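Local coordinates for putative secreted cellulose binding protein (Streptomyces coelicolor, PDB 4OY7), which cleaves glycosidic bonds of cellulose oxidatively, by a copper-dependent mechanism, this chain being its lytic polysaccharide monooxygenase domain, at residues 1-9 / 100-110; 166-174 / 186-194. All blocks are in the same frame, centred on the assembly; numbering follows the deposited sequence. Where two conformers were deposited one is given.

Contact 1 (1-9 / 100-110); sequences HGVAMMPGS and IPVEYSNWAAH. With CU (copper (II) ion), chain I.
Strand 4-6 and the 100-105 part of strand 99-105 run antiparallel, with Ala4 opposite Tyr104 in a non-hydrogen-bonded pair and a classic beta bulge one step on, where Met5 and Met6 both face Glu103. At the bulge Glu103 O takes two N-H groups on the same face of its carbonyl plane, Met5 N at 2.8 Å and Met6 N at 3.1 Å, while Glu103 N returns a nearly straight bond to Met6 O. Here the side chains of Met6 and Glu103 run alongside each other in the same direction. With CG anti to the backbone N (chi1 -165°), Tyr104 turns one ring face against the peptide joining Val3 to Ala4, Val3 C sitting over the ring centre, and OH reaches Gly2 O in a weak hydrogen bond of 2.8 Å. Met5, bent at chi3, lays SD against Ser105 CA at 3.5 Å. The first residue is gripped by the backbone of Ala108, whose N donates to His1 O and whose O accepts from His1 N. This pairing probably helps to hold the amino terminus in place for copper, which is bound by His1 N and His1 ND1, each at 2.2 Å, and by His110 NE2 at 2.4 Å. Two histidines and a terminal amine form the histidine brace, the signature of lytic polysaccharide monooxygenases; a water is modelled unusually close to the copper, and its position is doubtful. Strand 4-6 is an edge of its four-stranded sheet, and strand 99-105 pairs on its other side with strand 155-161. Ala4 and Tyr104 pack on Met174 of strand 168-178, while Ser9 caps helix 10-18.

Contact 2 (166-174 / 186-194); sequences RSGDALIFM and FSCSDVVFD
This is the pairing of the two arms of a beta hairpin, strands 168-178 and 184-193, largely buried within the second sheet of the domain. From Ala170-Val191 to Met174-Ser187 the antiparallel register holds without a break, each hydrogen-bonded pair closing with two bonds; Ile172 N, for example, reaches Ser189 O at 2.8 Å. At the Arg166-Phe193 end of the pairing, CB of Arg166 sits over one face of the Phe193 ring in a CH-pi contact, 4.0 Å from its centroid, and Ala170 CB touches CE2 of the same ring. Together with the sheet of contact 1, these strands build the immunoglobulin-like beta-sandwich of the family. On the face carrying Leu171 and Phe173, the ring of Phe173 meets Cys188 SG at its edge, 5.4 Å from the centroid, and Phe186 CD2 in its plane. Cys188 is tied to Cys69 by a disulfide. The face carrying Ile172 and Met174 also holds two buried serines: Ser187 OG, bonded to Ala4 N, and Ser189 OG, bonded to Pro7 O, share a water that also donates to Ile172 O. Asp190, on the Leu171 side, pairs with Arg10 in a salt bridge, while strand 112-119 flanks Leu171 and Phe173.

The two contacts lie in different sheets of one domain, their centres about 15 Å apart, and meet through polar bonds: Ala4 N probably bonds to Ser187 OG and Pro7 O to Ser189 OG. Contact 1 joins chain regions 91 residues apart and is only partly buried, running from a packed strand pair out to a metal site near the surface; contact 2 joins neighbouring arms of a hairpin and is mostly buried. The chemistry follows from place. In 1-9 / 100-110 a bulge and loop backbone bonds accompany a copper site formed with the amino terminus, whereas 166-174 / 186-194 relies on regular backbone pairing, aromatic and aliphatic packing, a disulfide and waters.

Contact 1 (1-9 / 100-110)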
# COMPACT_ATOMS: atom_id res chain seq x y z
N HIS A 1 6.47 -2.92 -10.84
CA HIS A 1 6.56 -3.57 -9.51
C HIS A 1 6.89 -2.54 -8.47
O HIS A 1 7.94 -1.85 -8.56
CB HIS A 1 7.58 -4.71 -9.50
CG HIS A 1 7.05 -5.97 -10.11
ND1 HIS A 1 6.45 -6.00 -11.35
CD2 HIS A 1 7.04 -7.25 -9.66
CE1 HIS A 1 6.10 -7.24 -11.65
NE2 HIS A 1 6.45 -8.02 -10.65
N GLY A 2 5.99 -2.43 -7.50
CA GLY A 2 6.15 -1.54 -6.37
C GLY A 2 4.84 -1.35 -5.62
O GLY A 2 3.76 -1.46 -6.20
N VAL A 3 4.99 -1.07 -4.33
CA VAL A 3 3.95 -0.55 -3.47
C VAL A 3 4.56 0.63 -2.68
O VAL A 3 5.77 0.90 -2.77
CB VAL A 3 3.43 -1.63 -2.51
CG1 VAL A 3 2.64 -2.70 -3.27
CG2 VAL A 3 4.55 -2.20 -1.65
N ALA A 4 3.71 1.33 -1.92
CA ALA A 4 4.12 2.48 -1.19
C ALA A 4 5.19 2.11 -0.15
O ALA A 4 5.09 1.08 0.53
CB ALA A 4 2.94 3.12 -0.50
N MET A 5 6.24 2.95 -0.07
CA MET A 5 7.26 2.80 0.96
C MET A 5 7.16 3.81 2.11
O MET A 5 7.59 3.53 3.23
CB MET A 5 8.66 2.89 0.32
CG MET A 5 8.93 1.81 -0.73
SD MET A 5 10.41 2.16 -1.70
CE MET A 5 11.57 1.93 -0.38
N MET A 6 6.58 4.98 1.84
CA MET A 6 6.42 6.04 2.83
C MET A 6 5.18 6.84 2.45
O MET A 6 5.19 7.45 1.37
CB MET A 6 7.63 6.99 2.80
CG MET A 6 8.88 6.48 3.49
SD MET A 6 10.04 7.77 4.04
CE MET A 6 9.01 8.65 5.20
N PRO A 7 4.06 6.75 3.23
CA PRO A 7 3.77 5.79 4.33
C PRO A 7 3.68 4.38 3.78
O PRO A 7 2.96 4.13 2.80
CB PRO A 7 2.40 6.24 4.85
CG PRO A 7 1.76 6.88 3.68
CD PRO A 7 2.88 7.60 2.96
N GLY A 8 4.42 3.48 4.40
CA GLY A 8 4.68 2.18 3.84
C GLY A 8 3.45 1.33 3.81
O GLY A 8 2.61 1.40 4.69
N SER A 9 3.36 0.50 2.78
CA SER A 9 2.25 -0.41 2.60
C SER A 9 2.38 -1.59 3.57
O SER A 9 3.42 -1.76 4.22
CB SER A 9 2.24 -0.90 1.15
OG SER A 9 3.25 -1.88 0.97
N ILE A 100 3.48 15.93 3.33
CA ILE A 100 4.46 14.86 3.62
C ILE A 100 5.12 14.39 2.34
O ILE A 100 4.53 14.45 1.27
CB ILE A 100 3.81 13.66 4.37
CG1 ILE A 100 2.72 12.97 3.53
CG2 ILE A 100 3.27 14.11 5.73
CD1 ILE A 100 2.43 11.54 3.97
N PRO A 101 6.37 13.92 2.43
CA PRO A 101 7.02 13.36 1.25
C PRO A 101 6.62 11.89 1.08
O PRO A 101 6.94 11.07 1.94
CB PRO A 101 8.51 13.45 1.58
CG PRO A 101 8.58 13.45 3.07
CD PRO A 101 7.30 14.07 3.57
N VAL A 102 6.00 11.57 -0.04
CA VAL A 102 5.54 10.20 -0.33
C VAL A 102 6.61 9.49 -1.17
O VAL A 102 7.24 10.14 -2.01
CB VAL A 102 4.19 10.21 -1.08
CG1 VAL A 102 3.80 8.80 -1.58
CG2 VAL A 102 3.09 10.80 -0.20
N GLU A 103 6.84 8.20 -0.89
CA GLU A 103 7.81 7.36 -1.61
C GLU A 103 7.12 6.10 -2.05
O GLU A 103 6.38 5.53 -1.25
CB GLU A 103 9.01 7.01 -0.71
CG GLU A 103 9.78 8.27 -0.35
CD GLU A 103 11.19 8.07 0.20
OE1 GLU A 103 11.74 6.96 0.20
OE2 GLU A 103 11.78 9.06 0.64
N TYR A 104 7.25 5.75 -3.32
CA TYR A 104 6.64 4.53 -3.85
C TYR A 104 7.71 3.74 -4.57
O TYR A 104 8.48 4.32 -5.35
CB TYR A 104 5.49 4.89 -4.77
CG TYR A 104 4.54 3.75 -5.11
CD1 TYR A 104 4.93 2.74 -5.99
CD2 TYR A 104 3.25 3.71 -4.61
CE1 TYR A 104 4.09 1.70 -6.31
CE2 TYR A 104 2.39 2.70 -4.95
CZ TYR A 104 2.82 1.68 -5.79
OH TYR A 104 1.97 0.66 -6.12
N SER A 105 7.84 2.45 -4.27
CA SER A 105 8.91 1.64 -4.83
C SER A 105 8.94 1.66 -6.34
O SER A 105 7.92 1.55 -6.97
CB SER A 105 8.76 0.18 -4.37
OG SER A 105 9.67 -0.67 -5.05
N ASN A 106 10.14 1.79 -6.92
CA ASN A 106 10.32 1.59 -8.36
C ASN A 106 11.07 0.29 -8.65
O ASN A 106 12.00 0.27 -9.45
CB ASN A 106 11.05 2.78 -9.01
CG ASN A 106 12.46 2.95 -8.51
OD1 ASN A 106 12.88 2.25 -7.59
ND2 ASN A 106 13.19 3.89 -9.08
N TRP A 107 10.67 -0.79 -7.97
CA TRP A 107 11.39 -2.06 -8.14
C TRP A 107 11.46 -2.44 -9.63
O TRP A 107 12.50 -2.90 -10.10
CB TRP A 107 10.77 -3.18 -7.28
CG TRP A 107 11.67 -4.40 -7.21
CD1 TRP A 107 11.44 -5.62 -7.80
CD2 TRP A 107 12.94 -4.51 -6.56
NE1 TRP A 107 12.48 -6.47 -7.53
CE2 TRP A 107 13.43 -5.81 -6.80
CE3 TRP A 107 13.74 -3.62 -5.81
CZ2 TRP A 107 14.67 -6.26 -6.30
CZ3 TRP A 107 14.97 -4.06 -5.33
CH2 TRP A 107 15.42 -5.37 -5.57
N ALA A 108 10.35 -2.29 -10.36
CA ALA A 108 10.42 -2.15 -11.82
C ALA A 108 9.61 -0.93 -12.17
O ALA A 108 8.52 -0.75 -11.67
CB ALA A 108 9.94 -3.39 -12.56
N ALA A 109 10.16 -0.06 -13.01
CA ALA A 109 9.56 1.22 -13.29
C ALA A 109 8.62 1.13 -14.50
O ALA A 109 8.86 0.37 -15.44
CB ALA A 109 10.64 2.26 -13.56
N HIS A 110 7.61 1.99 -14.49
CA HIS A 110 6.61 2.03 -15.54
C HIS A 110 6.03 3.44 -15.61
O HIS A 110 5.87 4.09 -14.59
CB HIS A 110 5.46 1.06 -15.24
CG HIS A 110 5.87 -0.35 -14.99
ND1 HIS A 110 6.36 -1.18 -15.98
CD2 HIS A 110 5.86 -1.09 -13.85
CE1 HIS A 110 6.63 -2.37 -15.47
NE2 HIS A 110 6.36 -2.33 -14.17
CU CU I . 6.45 -4.19 -12.69
O HOH W 1 5.54 -5.07 -13.95

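Contact 2 (166-174 / 186-194)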
# COMPACT_ATOMS: atom_id res chain seq x y z
N ARG A 166 -8.60 15.59 10.71
CA ARG A 166 -8.58 14.14 10.86
C ARG A 166 -7.87 13.70 12.14
O ARG A 166 -6.95 14.36 12.64
CB ARG A 166 -7.93 13.50 9.61
CG ARG A 166 -8.66 13.81 8.30
CD ARG A 166 -10.10 13.29 8.30
NE ARG A 166 -10.07 11.86 8.51
CZ ARG A 166 -10.04 10.94 7.54
NH1 ARG A 166 -10.16 11.26 6.24
NH2 ARG A 166 -9.96 9.67 7.88
N SER A 167 -8.33 12.56 12.66
CA SER A 167 -7.74 11.97 13.84
C SER A 167 -7.92 10.47 13.80
O SER A 167 -8.72 9.97 13.03
CB SER A 167 -8.39 12.53 15.09
OG SER A 167 -9.75 12.11 15.21
N GLY A 168 -7.15 9.77 14.64
CA GLY A 168 -7.25 8.32 14.75
C GLY A 168 -6.77 7.59 13.51
O GLY A 168 -6.10 8.15 12.63
N ASP A 169 -7.09 6.30 13.46
CA ASP A 169 -6.57 5.43 12.42
C ASP A 169 -7.25 5.71 11.09
O ASP A 169 -8.41 6.13 11.04
CB ASP A 169 -6.81 3.95 12.77
CG ASP A 169 -5.93 3.44 13.92
OD1 ASP A 169 -4.87 4.04 14.20
OD2 ASP A 169 -6.28 2.38 14.49
N ALA A 170 -6.54 5.40 10.01
CA ALA A 170 -7.05 5.54 8.65
C ALA A 170 -6.19 4.64 7.77
O ALA A 170 -5.27 4.00 8.25
CB ALA A 170 -6.97 7.00 8.21
N LEU A 171 -6.48 4.59 6.49
CA LEU A 171 -5.64 3.85 5.56
C LEU A 171 -5.52 4.66 4.27
O LEU A 171 -6.48 5.30 3.82
CB LEU A 171 -6.25 2.49 5.33
CG LEU A 171 -5.60 1.53 4.35
CD1 LEU A 171 -6.04 0.14 4.80
CD2 LEU A 171 -6.03 1.83 2.93
N ILE A 172 -4.33 4.67 3.68
CA ILE A 172 -4.12 5.27 2.36
C ILE A 172 -3.98 4.14 1.36
O ILE A 172 -3.06 3.32 1.47
CB ILE A 172 -2.87 6.18 2.33
CG1 ILE A 172 -3.11 7.43 3.20
CG2 ILE A 172 -2.51 6.62 0.92
CD1 ILE A 172 -1.85 8.19 3.55
N PHE A 173 -4.87 4.13 0.38
CA PHE A 173 -4.87 3.14 -0.70
C PHE A 173 -4.40 3.81 -1.97
O PHE A 173 -4.83 4.94 -2.28
CB PHE A 173 -6.27 2.59 -0.95
CG PHE A 173 -6.40 1.87 -2.25
CD1 PHE A 173 -5.79 0.63 -2.45
CD2 PHE A 173 -7.13 2.42 -3.29
CE1 PHE A 173 -5.91 -0.03 -3.65
CE2 PHE A 173 -7.24 1.76 -4.51
CZ PHE A 173 -6.59 0.56 -4.70
N MET A 174 -3.47 3.16 -2.67
CA MET A 174 -2.99 3.67 -3.95
C MET A 174 -3.13 2.63 -5.03
O MET A 174 -2.89 1.42 -4.79
CB MET A 174 -1.54 4.13 -3.89
CG MET A 174 -1.20 4.96 -2.68
SD MET A 174 0.46 5.65 -2.82
CE MET A 174 0.69 6.16 -1.13
N PHE A 186 -1.44 -2.37 -6.41
CA PHE A 186 -2.40 -2.06 -5.37
C PHE A 186 -1.68 -1.96 -4.04
O PHE A 186 -0.97 -2.88 -3.64
CB PHE A 186 -3.48 -3.15 -5.33
CG PHE A 186 -4.37 -3.15 -6.55
CD1 PHE A 186 -3.95 -3.71 -7.73
CD2 PHE A 186 -5.63 -2.51 -6.52
CE1 PHE A 186 -4.72 -3.64 -8.88
CE2 PHE A 186 -6.40 -2.44 -7.68
CZ PHE A 186 -5.94 -3.01 -8.86
N SER A 187 -1.84 -0.81 -3.39
CA SER A 187 -1.07 -0.51 -2.19
C SER A 187 -1.91 -0.02 -1.06
O SER A 187 -2.63 0.93 -1.23
CB SER A 187 -0.04 0.57 -2.52
OG SER A 187 0.74 0.93 -1.39
N CYS A 188 -1.73 -0.60 0.13
CA CYS A 188 -2.52 -0.23 1.33
C CYS A 188 -1.61 0.11 2.48
O CYS A 188 -0.78 -0.71 2.87
CB CYS A 188 -3.37 -1.39 1.75
SG CYS A 188 -4.88 -1.65 0.76
N SER A 189 -1.74 1.32 3.01
CA SER A 189 -0.88 1.82 4.08
C SER A 189 -1.72 2.23 5.29
O SER A 189 -2.54 3.14 5.23
CB SER A 189 -0.09 3.02 3.59
OG SER A 189 0.68 2.68 2.44
N ASP A 190 -1.49 1.55 6.41
CA ASP A 190 -2.08 1.92 7.67
C ASP A 190 -1.41 3.14 8.24
O ASP A 190 -0.16 3.22 8.30
CB ASP A 190 -1.96 0.77 8.65
CG ASP A 190 -2.81 -0.41 8.25
OD1 ASP A 190 -2.24 -1.36 7.69
OD2 ASP A 190 -4.04 -0.38 8.40
N VAL A 191 -2.21 4.11 8.68
CA VAL A 191 -1.70 5.36 9.24
C VAL A 191 -2.53 5.72 10.47
O VAL A 191 -3.62 5.14 10.70
CB VAL A 191 -1.72 6.52 8.22
CG1 VAL A 191 -0.99 6.10 6.95
CG2 VAL A 191 -3.14 6.99 7.93
N VAL A 192 -2.02 6.65 11.27
CA VAL A 192 -2.81 7.24 12.35
C VAL A 192 -2.52 8.72 12.38
O VAL A 192 -1.36 9.14 12.29
CB VAL A 192 -2.56 6.56 13.72
CG1 VAL A 192 -1.08 6.54 14.08
CG2 VAL A 192 -3.36 7.23 14.83
N PHE A 193 -3.58 9.52 12.47
CA PHE A 193 -3.48 10.97 12.55
C PHE A 193 -3.43 11.36 14.02
O PHE A 193 -4.43 11.81 14.62
CB PHE A 193 -4.66 11.65 11.84
CG PHE A 193 -4.66 11.47 10.34
CD1 PHE A 193 -3.77 12.19 9.53
CD2 PHE A 193 -5.58 10.62 9.74
CE1 PHE A 193 -3.81 12.03 8.16
CE2 PHE A 193 -5.62 10.48 8.36
CZ PHE A 193 -4.72 11.17 7.58
N ASP A 194 -2.24 11.22 14.60
CA ASP A 194 -2.03 11.57 16.02
C ASP A 194 -0.94 12.61 16.22
O ASP A 194 -0.57 12.89 17.36
CB ASP A 194 -1.75 10.33 16.85
CG ASP A 194 -0.45 9.63 16.47
OD1 ASP A 194 0.23 10.03 15.48
OD2 ASP A 194 -0.10 8.64 17.18
O HOH W 2 -5.03 14.53 14.73
O HOH W 3 -5.35 10.10 16.96
O HOH W 4 -5.23 1.68 9.76
O HOH W 5 -0.56 2.83 0.03